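Local coordinates for protein MDM10 isoform 1 (Saccharomyces cerevisiae, PDB 7BTX) that forms part of the ERMES complex tethering endoplasmic reticulum to mitochondria and acts in late assembly steps of the TOM translocase of the mitochondrial outer membrane, at residues 207-212 and 236-241. Sequence-based numbering, arbitrary orientation.
Sequences GYRVLH and EFWLGL
Tyr208 has CG anti to its backbone N (chi1 178°), whereas Phe237 has CG anti to its carbonyl carbon (chi1 -57°), and these rotamers set the two rings alongside each other, running in the same direction. They meet edge to edge, with Tyr208 CD2 3.8 Å from Phe237 CD2. Between their backbones Phe237 N donates to Tyr208 O at 3.0 Å, and Glu236 CA approaches the same oxygen at 3.2 Å. Arg209 and Glu236 form a non-hydrogen-bonded pair where strand 209-211 runs antiparallel to strand 230-240, neighbouring strands in the wall of the mitochondrial outer-membrane beta barrel. On the face bearing this pair, the indole of Trp238 reaches across to Gly207, its CE3 3.5 Å from Gly207 CA. Arg209 NE comes to the indole edge, 3.9 Å from Trp238 CZ2, with guanidinium and ring planes 63° apart. An alanine in place of Trp238 would probably open a gap beside Gly207 CA and take away the ring edge against which Arg209 NE rests. The guanidinium keeps a separate anchor, a salt bridge from Arg209 NH2 to Glu196, while Glu236 packs on a basic side chain of another protein.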
loop_
_atom_site.group_PDB
_atom_site.type_symbol
_atom_site.label_atom_id
_atom_site.label_comp_id
_atom_site.label_asym_id
_atom_site.label_seq_id
_atom_site.Cartn_x
_atom_site.Cartn_y
_atom_site.Cartn_z
ATOM N N GLY D 207 12.680 16.807 -35.722
ATOM C CA GLY D 207 14.104 16.742 -35.478
ATOM C C GLY D 207 14.853 16.187 -36.663
ATOM O O GLY D 207 14.270 15.829 -37.686
ATOM N N TYR D 208 16.168 16.117 -36.503
ATOM C CA TYR D 208 17.054 15.689 -37.571
ATOM C C TYR D 208 18.367 15.253 -36.946
ATOM O O TYR D 208 18.827 15.868 -35.990
ATOM C CB TYR D 208 17.286 16.815 -38.586
ATOM C CG TYR D 208 18.231 16.460 -39.704
ATOM C CD1 TYR D 208 17.882 15.525 -40.656
ATOM C CD2 TYR D 208 19.471 17.066 -39.810
ATOM C CE1 TYR D 208 18.739 15.195 -41.679
ATOM C CE2 TYR D 208 20.337 16.741 -40.831
ATOM C CZ TYR D 208 19.961 15.804 -41.761
ATOM O OH TYR D 208 20.807 15.470 -42.784
ATOM N N ARG D 209 18.947 14.181 -37.471
ATOM C CA ARG D 209 20.263 13.732 -37.051
ATOM C C ARG D 209 21.069 13.428 -38.295
ATOM O O ARG D 209 20.505 13.138 -39.348
ATOM C CB ARG D 209 20.225 12.471 -36.184
ATOM C CG ARG D 209 19.570 12.596 -34.835
ATOM C CD ARG D 209 19.727 11.277 -34.104
ATOM N NE ARG D 209 18.679 11.040 -33.122
ATOM C CZ ARG D 209 18.144 9.848 -32.884
ATOM N NH1 ARG D 209 17.194 9.714 -31.973
ATOM N NH2 ARG D 209 18.557 8.794 -33.566
ATOM N N VAL D 210 22.388 13.483 -38.163
ATOM C CA VAL D 210 23.289 13.114 -39.247
ATOM C C VAL D 210 24.604 12.706 -38.606
ATOM O O VAL D 210 24.965 13.212 -37.542
ATOM C CB VAL D 210 23.446 14.262 -40.271
ATOM C CG1 VAL D 210 24.062 15.501 -39.651
ATOM C CG2 VAL D 210 24.221 13.816 -41.509
ATOM N N LEU D 211 25.287 11.732 -39.189
ATOM C CA LEU D 211 26.592 11.301 -38.716
ATOM C C LEU D 211 27.450 10.999 -39.931
ATOM O O LEU D 211 27.366 9.907 -40.499
ATOM C CB LEU D 211 26.464 10.089 -37.795
ATOM C CG LEU D 211 27.684 9.603 -37.012
ATOM C CD1 LEU D 211 27.248 9.143 -35.652
ATOM C CD2 LEU D 211 28.373 8.449 -37.709
ATOM N N HIS D 212 28.264 11.966 -40.332
ATOM C CA HIS D 212 29.056 11.861 -41.551
ATOM C C HIS D 212 30.387 11.211 -41.205
ATOM O O HIS D 212 31.284 11.843 -40.655
ATOM C CB HIS D 212 29.250 13.226 -42.194
ATOM C CG HIS D 212 29.779 13.159 -43.590
ATOM N ND1 HIS D 212 29.027 13.519 -44.686
ATOM C CD2 HIS D 212 30.983 12.774 -44.071
ATOM C CE1 HIS D 212 29.745 13.358 -45.782
ATOM N NE2 HIS D 212 30.937 12.907 -45.436
ATOM N N GLU D 236 22.776 17.224 -34.452
ATOM C CA GLU D 236 21.352 16.987 -34.277
ATOM C C GLU D 236 20.663 18.329 -34.116
ATOM O O GLU D 236 21.291 19.296 -33.689
ATOM C CB GLU D 236 21.065 16.068 -33.087
ATOM C CG GLU D 236 21.109 16.728 -31.741
ATOM C CD GLU D 236 21.059 15.736 -30.603
ATOM O OE1 GLU D 236 21.062 14.518 -30.874
ATOM O OE2 GLU D 236 21.009 16.174 -29.436
ATOM N N PHE D 237 19.395 18.406 -34.521
ATOM C CA PHE D 237 18.676 19.681 -34.593
ATOM C C PHE D 237 17.216 19.446 -34.225
ATOM O O PHE D 237 16.422 19.044 -35.074
ATOM C CB PHE D 237 18.783 20.301 -35.984
ATOM C CG PHE D 237 20.189 20.537 -36.448
ATOM C CD1 PHE D 237 20.891 21.654 -36.031
ATOM C CD2 PHE D 237 20.810 19.635 -37.291
ATOM C CE1 PHE D 237 22.187 21.866 -36.451
ATOM C CE2 PHE D 237 22.104 19.841 -37.714
ATOM C CZ PHE D 237 22.793 20.957 -37.295
ATOM N N TRP D 238 16.856 19.723 -32.979
ATOM C CA TRP D 238 15.486 19.544 -32.530
ATOM C C TRP D 238 14.767 20.885 -32.486
ATOM O O TRP D 238 15.381 21.933 -32.295
ATOM C CB TRP D 238 15.464 18.880 -31.158
ATOM C CG TRP D 238 16.246 17.637 -31.133
ATOM C CD1 TRP D 238 17.527 17.492 -30.720
ATOM C CD2 TRP D 238 15.809 16.350 -31.561
ATOM N NE1 TRP D 238 17.918 16.189 -30.854
ATOM C CE2 TRP D 238 16.879 15.467 -31.376
ATOM C CE3 TRP D 238 14.611 15.858 -32.078
ATOM C CZ2 TRP D 238 16.793 14.122 -31.688
ATOM C CZ3 TRP D 238 14.531 14.533 -32.403
ATOM C CH2 TRP D 238 15.612 13.675 -32.197
ATOM N N LEU D 239 13.442 20.856 -32.656
ATOM C CA LEU D 239 12.637 22.064 -32.514
ATOM C C LEU D 239 11.201 21.699 -32.164
ATOM O O LEU D 239 10.439 21.273 -33.033
ATOM C CB LEU D 239 12.688 22.898 -33.802
ATOM C CG LEU D 239 12.322 24.385 -33.759
ATOM C CD1 LEU D 239 13.142 25.120 -34.795
ATOM C CD2 LEU D 239 10.849 24.649 -33.999
ATOM N N GLY D 240 10.814 21.873 -30.905
ATOM C CA GLY D 240 9.456 21.574 -30.494
ATOM C C GLY D 240 8.472 22.642 -30.922
ATOM O O GLY D 240 8.502 23.756 -30.404
ATOM N N LEU D 241 7.570 22.302 -31.840
ATOM C CA LEU D 241 6.809 23.296 -32.587
ATOM C C LEU D 241 5.671 23.976 -31.831
ATOM O O LEU D 241 4.960 24.794 -32.422
ATOM C CB LEU D 241 6.243 22.658 -33.854
ATOM C CG LEU D 241 7.265 22.353 -34.944
ATOM C CD1 LEU D 241 6.730 21.301 -35.892
ATOM C CD2 LEU D 241 7.615 23.616 -35.696
#